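Local coordinates for protein fructose-bisphosphate aldolase (Thermus caldophilus, PDB 2FJK) that belongs to the class II fructose-bisphosphate aldolase family, enzymes built on a TIM barrel, and binds 1,3-dihydroxyacetonephosphate in its pocket, at residues A[20-25]-A[42-47]; A[137-142]-A[149-154]; A[79-84]-A[100-105]. One frame throughout, in Å; residues are numbered along the deposited sequence.

All three contacts lie in one TIM-barrel chain. Interaction 1 pairs two adjacent parallel barrel strands, and interaction 3 joins the loop after strand 75-78 to the end of strand 98-101. Their centres lie about 17 Å apart, yet they touch at the 1,3-dihydroxyacetonephosphate pocket, where Asn23 OD1 packs 3.4 Å from Asp80 OD2. Asn23, Asp80 and His81 are all pocket residues. Interaction 2 is a surface contact in the excursion after strand 128-133; its centre is about 20 Å from that of interaction 3 and about 27 Å from that of interaction 1, and it touches neither.

Interaction 1. Residues A[20-25]-A[42-47]; sequences GAFNTN and SPVILA
Two neighbouring strands of the TIM barrel, 19-23 and 44-47, pair in parallel here, the beta-alpha-beta unit being completed by helix 27-38 between them. The contact is buried throughout. Ala21, Phe22 and Asn23 stand in register with Ile45, Leu46 and Ala47, and the short strand axes diverge by 27°. Four backbone bonds run along the seam, the donor changing strand at each step. Ile45 N meets Gly20 O in the carbonyl plane, and Phe22 N reaches Ile45 O at 3.0 Å, nearly along the C=O axis. Ala47 N then approaches Phe22 O at 2.9 Å from above the carbonyl plane, 49° out of it, before Thr24 N closes on Ala47 O. Ahead of the first of these bonds along the chains, a water accepts from Gly20 N and donates to Pro43 O, carrying the link on where the strands separate.

Ala21, Ile45, Asn23 and Ala47 share one face of the sheet, where Ala21 CB lies 3.9 Å from Ile45 CB. Phe22 and Leu46 occupy the other, against helix 27-38 and strand 75-78 respectively. With CG anti to the carbonyl carbon (chi1 -54°), the Phe22 ring crosses Val44 at about a right angle, and its CD1 comes 3.7 Å from Val44 CG2. That methyl is anti to its backbone N, which puts CG1 in the crowded position between N and the carbonyl carbon. Thr24 leans on Phe29, Thr30 and Ile33 of helix 27-38, its buried OG1 having no polar partner. At the pocket end, Asn23 borders the bound 1,3-dihydroxyacetonephosphate; its CA makes a C-H...O contact of 3.1 Å with Ala47 O, and its OD1 rests 3.8 Å from Ala47 CB.

Interaction 2. Residues A[137-142]-A[149-154]; sequences AGIEEH and DALLTN
The backbones of 137-142 and 149-154 stay well apart, with Ala137 CA and Leu151 CA nearest at 7.4 Å, and the chain turns at the end of helix 146-150, where Leu151 is the first residue to leave helical geometry and Leu152 follows with a positive phi of 70°. Apolar side chains fill most of the gap, helped by the carbonyl of Ala137. Leu151 holds CG anti to its backbone N (chi1 178°), which extends the side chain across to the loop. Its CD2 methyl is the focal point: it presses on Ala137 CB at 3.4 Å and on Ile139 CG2 at 3.5 Å, both closer than usual for carbon pairs, and also lies 3.3 Å from Ala137 O. The other methyl, CD1, packs against the same Ala137 CB at 3.7 Å, so that the fork of the leucine straddles the small methyl group.

Ile139 and Leu151 cross obliquely, whereas Ile139 and Leu152 meet tip to tip. For the latter pair, CG1 of Ile139 occupies the crowded position between backbone N and carbonyl carbon (chi1 35°) and touches Leu152 CD1 at 3.6 Å. Leu152, its CG anti to the carbonyl carbon, swings its end toward the loop, so that CD2 lies 3.9 Å from Ala137 O.

The cluster lies at the protein surface, where the excursion after strand 128-133 folds back on itself. Phe188 packs against Ile139, while Leu152 rests on Arg193 of helix 191-200. Just beyond, Thr153 bonds through OG1 to Leu133 O and Ala173 N, tying the turn, just before helix 155-164, to the end of strand 128-133 and to the residue following strand 171-172.

Interaction 3. Residues A[79-84]-A[100-105]; sequences LDHGSS and MIDKSH. With 13P (1,3-dihydroxyacetonephosphate), chain E.
In the wall of the 1,3-dihydroxyacetonephosphate pocket, the loop following strand 75-78 lies against strand 98-101 and its continuation. Gly82 is held through both its backbone groups: Gly82 N donates to Met100 O at a short 2.6 Å from above the carbonyl plane, and Gly82 O accepts from Asp102 N at 2.8 Å in a straight bond (165°). Ile101 CD1 packs beside that same oxygen. In Met100, a selenomethionine, the extended first two torsions bring SE to 3.1 Å from His81 N, and the bend at chi3 turns CE to 3.6 Å from Asp80 CA. SE also stands 4.5 Å from the His81 ring centroid, the selenium counterpart of a Met-aromatic contact, set obliquely to the ring.

Asp80 CG is anti to its backbone N, and OD1 sits 3.6 Å above one face of the His81 ring, toward its rim. This oxygen accepts a bond of 3.1 Å from O3 of 1,3-dihydroxyacetonephosphate and a weak one from His208 NE2. His81 also meets the rings of His178 and His208. Residues gathered on loops at the C-terminal ends of the strands are characteristic of a TIM-barrel ligand pocket.

Interaction 1. Residues A[20-25]-A[42-47]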
loop_
_atom_site.group_PDB
_atom_site.type_symbol
_atom_site.label_atom_id
_atom_site.label_comp_id
_atom_site.label_asym_id
_atom_site.label_seq_id
_atom_site.Cartn_x
_atom_site.Cartn_y
_atom_site.Cartn_z
ATOM N N GLY A 20 -10.370 19.191 -14.883
ATOM C CA GLY A 20 -9.721 20.029 -13.892
ATOM C C GLY A 20 -8.544 19.398 -13.172
ATOM O O GLY A 20 -8.582 18.225 -12.797
ATOM N N ALA A 21 -7.480 20.176 -13.006
ATOM C CA ALA A 21 -6.299 19.730 -12.281
ATOM C C ALA A 21 -6.363 20.625 -11.055
ATOM O O ALA A 21 -6.520 21.842 -11.181
ATOM C CB ALA A 21 -5.018 19.995 -13.086
ATOM N N PHE A 22 -6.278 20.027 -9.874
ATOM C CA PHE A 22 -6.365 20.798 -8.648
ATOM C C PHE A 22 -5.197 20.533 -7.716
ATOM O O PHE A 22 -4.864 19.380 -7.423
ATOM C CB PHE A 22 -7.680 20.495 -7.932
ATOM C CG PHE A 22 -8.899 20.691 -8.793
ATOM C CD1 PHE A 22 -9.314 19.698 -9.673
ATOM C CD2 PHE A 22 -9.626 21.875 -8.729
ATOM C CE1 PHE A 22 -10.438 19.874 -10.481
ATOM C CE2 PHE A 22 -10.754 22.067 -9.534
ATOM C CZ PHE A 22 -11.159 21.061 -10.412
ATOM N N ASN A 23 -4.582 21.613 -7.248
ATOM C CA ASN A 23 -3.436 21.518 -6.356
ATOM C C ASN A 23 -3.864 21.113 -4.964
ATOM O O ASN A 23 -4.895 21.562 -4.470
ATOM C CB ASN A 23 -2.692 22.855 -6.310
ATOM C CG ASN A 23 -1.970 23.138 -7.588
ATOM O OD1 ASN A 23 -0.839 22.681 -7.797
ATOM N ND2 ASN A 23 -2.622 23.875 -8.475
ATOM N N THR A 24 -3.062 20.249 -4.349
ATOM C CA THR A 24 -3.335 19.753 -3.006
ATOM C C THR A 24 -2.058 19.824 -2.207
ATOM O O THR A 24 -0.978 19.664 -2.760
ATOM C CB THR A 24 -3.723 18.275 -2.988
ATOM O OG1 THR A 24 -4.645 17.998 -4.042
ATOM C CG2 THR A 24 -4.337 17.927 -1.644
ATOM N N ASN A 25 -2.193 20.014 -0.904
ATOM C CA ASN A 25 -1.043 20.076 -0.022
ATOM C C ASN A 25 -1.223 19.226 1.241
ATOM O O ASN A 25 -0.278 19.026 1.996
ATOM C CB ASN A 25 -0.742 21.537 0.321
ATOM C CG ASN A 25 0.036 22.233 -0.788
ATOM O OD1 ASN A 25 1.255 22.124 -0.854
ATOM N ND2 ASN A 25 -0.673 22.924 -1.680
ATOM N N SER A 42 -16.888 12.861 -12.329
ATOM C CA SER A 42 -15.945 13.478 -13.249
ATOM C C SER A 42 -14.511 12.986 -13.131
ATOM O O SER A 42 -14.060 12.604 -12.052
ATOM C CB SER A 42 -15.957 14.996 -13.048
ATOM O OG SER A 42 -14.933 15.624 -13.803
ATOM N N PRO A 43 -13.780 12.960 -14.255
ATOM C CA PRO A 43 -12.387 12.515 -14.190
ATOM C C PRO A 43 -11.698 13.676 -13.480
ATOM O O PRO A 43 -12.250 14.767 -13.454
ATOM C CB PRO A 43 -11.996 12.399 -15.661
ATOM C CG PRO A 43 -12.871 13.447 -16.331
ATOM C CD PRO A 43 -14.188 13.248 -15.646
ATOM N N VAL A 44 -10.528 13.460 -12.888
ATOM C CA VAL A 44 -9.851 14.545 -12.187
ATOM C C VAL A 44 -8.349 14.313 -12.104
ATOM O O VAL A 44 -7.875 13.181 -12.195
ATOM C CB VAL A 44 -10.409 14.716 -10.743
ATOM C CG1 VAL A 44 -9.999 13.537 -9.877
ATOM C CG2 VAL A 44 -9.916 16.032 -10.131
ATOM N N ILE A 45 -7.608 15.403 -11.942
ATOM C CA ILE A 45 -6.160 15.354 -11.829
ATOM C C ILE A 45 -5.727 15.959 -10.501
ATOM O O ILE A 45 -6.115 17.080 -10.166
ATOM C CB ILE A 45 -5.476 16.150 -12.964
ATOM C CG1 ILE A 45 -5.712 15.453 -14.307
ATOM C CG2 ILE A 45 -3.979 16.261 -12.705
ATOM C CD1 ILE A 45 -5.148 16.208 -15.497
ATOM N N LEU A 46 -4.944 15.210 -9.735
ATOM C CA LEU A 46 -4.427 15.716 -8.469
ATOM C C LEU A 46 -3.047 16.307 -8.780
ATOM O O LEU A 46 -2.125 15.596 -9.191
ATOM C CB LEU A 46 -4.330 14.585 -7.439
ATOM C CG LEU A 46 -5.688 14.028 -7.002
ATOM C CD1 LEU A 46 -5.518 13.011 -5.891
ATOM C CD2 LEU A 46 -6.542 15.166 -6.507
ATOM N N ALA A 47 -2.919 17.619 -8.614
ATOM C CA ALA A 47 -1.666 18.306 -8.900
ATOM C C ALA A 47 -0.878 18.626 -7.643
ATOM O O ALA A 47 -1.420 19.129 -6.659
ATOM C CB ALA A 47 -1.943 19.602 -9.686
HETATM O O HOH W 1 -12.441 17.581 -13.597
#

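Interaction 2. Residues A[137-142]-A[149-154]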
loop_
_atom_site.group_PDB
_atom_site.type_symbol
_atom_site.label_atom_id
_atom_site.label_comp_id
_atom_site.label_asym_id
_atom_site.label_seq_id
_atom_site.Cartn_x
_atom_site.Cartn_y
_atom_site.Cartn_z
ATOM N N ALA A 137 2.779 34.774 -18.563
ATOM C CA ALA A 137 2.698 36.150 -18.117
ATOM C C ALA A 137 1.516 36.798 -18.814
ATOM O O ALA A 137 1.213 36.482 -19.968
ATOM C CB ALA A 137 3.986 36.889 -18.465
ATOM N N GLY A 138 0.836 37.693 -18.107
ATOM C CA GLY A 138 -0.298 38.368 -18.704
ATOM C C GLY A 138 0.177 39.407 -19.703
ATOM O O GLY A 138 1.349 39.788 -19.703
ATOM N N ILE A 139 -0.731 39.855 -20.564
ATOM C CA ILE A 139 -0.424 40.868 -21.568
ATOM C C ILE A 139 -1.667 41.671 -21.908
ATOM O O ILE A 139 -2.775 41.137 -21.942
ATOM C CB ILE A 139 0.129 40.248 -22.881
ATOM C CG1 ILE A 139 -0.539 38.901 -23.159
ATOM C CG2 ILE A 139 1.631 40.117 -22.799
ATOM C CD1 ILE A 139 -2.007 38.990 -23.504
ATOM N N GLU A 140 -1.483 42.962 -22.152
ATOM C CA GLU A 140 -2.604 43.815 -22.500
ATOM C C GLU A 140 -2.826 43.729 -24.002
ATOM O O GLU A 140 -2.119 43.003 -24.700
ATOM C CB GLU A 140 -2.322 45.259 -22.089
ATOM C CG GLU A 140 -1.840 45.400 -20.659
ATOM C CD GLU A 140 -2.106 46.779 -20.091
ATOM O OE1 GLU A 140 -3.292 47.118 -19.897
ATOM O OE2 GLU A 140 -1.134 47.523 -19.842
ATOM N N GLU A 141 -3.809 44.468 -24.498
ATOM C CA GLU A 141 -4.114 44.463 -25.921
ATOM C C GLU A 141 -3.455 45.644 -26.617
ATOM O O GLU A 141 -3.966 46.153 -27.611
ATOM C CB GLU A 141 -5.623 44.521 -26.113
ATOM C CG GLU A 141 -6.354 43.470 -25.318
ATOM C CD GLU A 141 -7.844 43.696 -25.300
ATOM O OE1 GLU A 141 -8.459 43.685 -26.387
ATOM O OE2 GLU A 141 -8.398 43.885 -24.195
ATOM N N HIS A 142 -2.317 46.076 -26.082
ATOM C CA HIS A 142 -1.579 47.196 -26.648
ATOM C C HIS A 142 -0.318 46.678 -27.325
ATOM O O HIS A 142 -0.017 47.040 -28.462
ATOM C CB HIS A 142 -1.187 48.189 -25.551
ATOM C CG HIS A 142 -2.273 48.455 -24.556
ATOM N ND1 HIS A 142 -3.579 48.700 -24.925
ATOM C CD2 HIS A 142 -2.244 48.534 -23.205
ATOM C CE1 HIS A 142 -4.307 48.917 -23.843
ATOM N NE2 HIS A 142 -3.520 48.821 -22.787
ATOM N N ASP A 149 6.454 36.954 -30.373
ATOM C CA ASP A 149 7.620 36.136 -30.081
ATOM C C ASP A 149 8.166 36.415 -28.689
ATOM O O ASP A 149 8.636 35.503 -28.010
ATOM C CB ASP A 149 8.716 36.375 -31.124
ATOM C CG ASP A 149 8.313 35.905 -32.509
ATOM O OD1 ASP A 149 7.962 34.713 -32.647
ATOM O OD2 ASP A 149 8.348 36.724 -33.454
ATOM N N ALA A 150 8.103 37.675 -28.266
ATOM C CA ALA A 150 8.603 38.054 -26.948
ATOM C C ALA A 150 8.036 37.109 -25.902
ATOM O O ALA A 150 8.757 36.296 -25.327
ATOM C CB ALA A 150 8.209 39.491 -26.626
ATOM N N LEU A 151 6.734 37.220 -25.671
ATOM C CA LEU A 151 6.044 36.385 -24.702
ATOM C C LEU A 151 4.973 35.596 -25.440
ATOM O O LEU A 151 4.715 35.845 -26.615
ATOM C CB LEU A 151 5.384 37.261 -23.636
ATOM C CG LEU A 151 4.572 36.540 -22.559
ATOM C CD1 LEU A 151 5.526 35.826 -21.614
ATOM C CD2 LEU A 151 3.706 37.535 -21.797
ATOM N N LEU A 152 4.354 34.650 -24.745
ATOM C CA LEU A 152 3.286 33.835 -25.313
ATOM C C LEU A 152 3.746 32.839 -26.368
ATOM O O LEU A 152 4.590 33.140 -27.211
ATOM C CB LEU A 152 2.190 34.732 -25.891
ATOM C CG LEU A 152 1.669 35.828 -24.953
ATOM C CD1 LEU A 152 0.508 36.544 -25.625
ATOM C CD2 LEU A 152 1.226 35.232 -23.624
ATOM N N THR A 153 3.159 31.650 -26.308
ATOM C CA THR A 153 3.470 30.555 -27.216
ATOM C C THR A 153 3.273 30.878 -28.689
ATOM O O THR A 153 2.259 31.454 -29.084
ATOM C CB THR A 153 2.604 29.322 -26.900
ATOM O OG1 THR A 153 2.706 29.015 -25.504
ATOM C CG2 THR A 153 3.067 28.122 -27.717
ATOM N N ASN A 154 4.254 30.490 -29.496
ATOM C CA ASN A 154 4.206 30.686 -30.938
ATOM C C ASN A 154 3.845 29.314 -31.519
ATOM O O ASN A 154 4.590 28.346 -31.345
ATOM C CB ASN A 154 5.576 31.133 -31.449
ATOM C CG ASN A 154 5.660 31.155 -32.969
ATOM O OD1 ASN A 154 5.029 31.980 -33.633
ATOM N ND2 ASN A 154 6.443 30.242 -33.524
#

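Interaction 3. Residues A[79-84]-A[100-105]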
loop_
_atom_site.group_PDB
_atom_site.type_symbol
_atom_site.label_atom_id
_atom_site.label_comp_id
_atom_site.label_asym_id
_atom_site.label_seq_id
_atom_site.Cartn_x
_atom_site.Cartn_y
_atom_site.Cartn_z
ATOM N N LEU A 79 2.856 16.113 -11.399
ATOM C CA LEU A 79 3.851 16.915 -10.691
ATOM C C LEU A 79 3.577 18.423 -10.798
ATOM O O LEU A 79 3.471 19.101 -9.789
ATOM C CB LEU A 79 5.260 16.598 -11.204
ATOM C CG LEU A 79 6.393 17.574 -10.837
ATOM C CD1 LEU A 79 6.481 17.762 -9.327
ATOM C CD2 LEU A 79 7.716 17.041 -11.384
ATOM N N ASP A 80 3.466 18.964 -12.002
ATOM C CA ASP A 80 3.184 20.400 -12.117
ATOM C C ASP A 80 4.410 21.315 -11.893
ATOM O O ASP A 80 4.883 21.510 -10.765
ATOM C CB ASP A 80 2.058 20.782 -11.137
ATOM C CG ASP A 80 1.503 22.175 -11.379
ATOM O OD1 ASP A 80 1.197 22.495 -12.547
ATOM O OD2 ASP A 80 1.357 22.943 -10.401
ATOM N N HIS A 81 4.916 21.861 -12.991
ATOM C CA HIS A 81 6.051 22.769 -12.964
ATOM C C HIS A 81 7.261 22.215 -12.219
ATOM O O HIS A 81 7.766 22.844 -11.284
ATOM C CB HIS A 81 5.620 24.103 -12.347
ATOM C CG HIS A 81 4.548 24.804 -13.124
ATOM N ND1 HIS A 81 3.443 25.370 -12.526
ATOM C CD2 HIS A 81 4.408 25.021 -14.453
ATOM C CE1 HIS A 81 2.667 25.903 -13.454
ATOM N NE2 HIS A 81 3.230 25.705 -14.631
ATOM N N GLY A 82 7.716 21.034 -12.629
ATOM C CA GLY A 82 8.886 20.445 -12.007
ATOM C C GLY A 82 10.043 21.371 -12.332
ATOM O O GLY A 82 10.129 21.876 -13.448
ATOM N N SER A 83 10.922 21.606 -11.363
ATOM C CA SER A 83 12.054 22.507 -11.550
ATOM C C SER A 83 13.275 21.855 -12.171
ATOM O O SER A 83 14.087 22.530 -12.808
ATOM C CB SER A 83 12.492 23.101 -10.211
ATOM O OG SER A 83 12.947 22.090 -9.328
ATOM N N SER A 84 13.416 20.548 -11.990
ATOM C CA SER A 84 14.577 19.861 -12.538
ATOM C C SER A 84 14.353 18.402 -12.900
ATOM O O SER A 84 13.269 17.844 -12.707
ATOM C CB SER A 84 15.742 19.949 -11.554
ATOM O OG SER A 84 15.436 19.280 -10.342
HETATM N N MSE A 100 5.938 16.930 -15.146
HETATM C CA MSE A 100 6.090 18.135 -15.924
HETATM C C MSE A 100 7.362 18.853 -15.546
HETATM O O MSE A 100 7.653 19.061 -14.363
HETATM C CB MSE A 100 4.905 19.054 -15.672
HETATM C CG MSE A 100 4.938 20.311 -16.478
HETATM SE SE MSE A 100 3.604 21.489 -15.824
HETATM C CE MSE A 100 2.155 20.231 -15.570
ATOM N N ILE A 101 8.125 19.223 -16.560
ATOM C CA ILE A 101 9.356 19.944 -16.350
ATOM C C ILE A 101 9.107 21.332 -16.923
ATOM O O ILE A 101 8.576 21.477 -18.026
ATOM C CB ILE A 101 10.528 19.257 -17.090
ATOM C CG1 ILE A 101 11.803 20.078 -16.929
ATOM C CG2 ILE A 101 10.177 19.067 -18.564
ATOM C CD1 ILE A 101 12.315 20.142 -15.510
ATOM N N ASP A 102 9.457 22.358 -16.161
ATOM C CA ASP A 102 9.267 23.717 -16.631
ATOM C C ASP A 102 10.594 24.388 -16.966
ATOM O O ASP A 102 11.345 24.799 -16.081
ATOM C CB ASP A 102 8.503 24.542 -15.593
ATOM C CG ASP A 102 8.347 25.999 -16.007
ATOM O OD1 ASP A 102 8.255 26.277 -17.225
ATOM O OD2 ASP A 102 8.300 26.865 -15.109
ATOM N N LYS A 103 10.881 24.471 -18.261
ATOM C CA LYS A 103 12.102 25.106 -18.747
ATOM C C LYS A 103 11.684 26.124 -19.801
ATOM O O LYS A 103 12.375 26.334 -20.792
ATOM C CB LYS A 103 13.039 24.062 -19.358
ATOM C CG LYS A 103 13.571 23.050 -18.348
ATOM C CD LYS A 103 14.512 23.711 -17.354
ATOM C CE LYS A 103 15.039 22.706 -16.340
ATOM N NZ LYS A 103 16.027 23.322 -15.416
ATOM N N SER A 104 10.532 26.745 -19.572
ATOM C CA SER A 104 9.993 27.736 -20.483
ATOM C C SER A 104 10.852 28.998 -20.509
ATOM O O SER A 104 10.907 29.690 -21.521
ATOM C CB SER A 104 8.567 28.102 -20.079
ATOM O OG SER A 104 8.567 28.872 -18.891
ATOM N N HIS A 105 11.516 29.286 -19.397
ATOM C CA HIS A 105 12.372 30.467 -19.289
ATOM C C HIS A 105 13.694 30.311 -20.038
ATOM O O HIS A 105 14.380 31.293 -20.291
ATOM C CB HIS A 105 12.662 30.769 -17.818
ATOM C CG HIS A 105 13.176 29.587 -17.054
ATOM N ND1 HIS A 105 12.371 28.525 -16.693
ATOM C CD2 HIS A 105 14.417 29.288 -16.602
ATOM C CE1 HIS A 105 13.096 27.624 -16.054
ATOM N NE2 HIS A 105 14.342 28.061 -15.985
HETATM P P 13P E . -3.566 29.707 -10.019
HETATM O O1P 13P E . -2.711 30.536 -8.944
HETATM O O2P 13P E . -4.181 30.770 -11.019
HETATM O O3P 13P E . -4.716 28.951 -9.285
HETATM O O1 13P E . -2.583 28.672 -10.757
HETATM C C1 13P E . -3.102 27.408 -11.162
HETATM C C2 13P E . -2.041 26.808 -12.052
HETATM O O2 13P E . -1.601 27.467 -12.990
HETATM C C3 13P E . -1.512 25.397 -11.798
HETATM O O3 13P E . -0.441 25.101 -12.688
#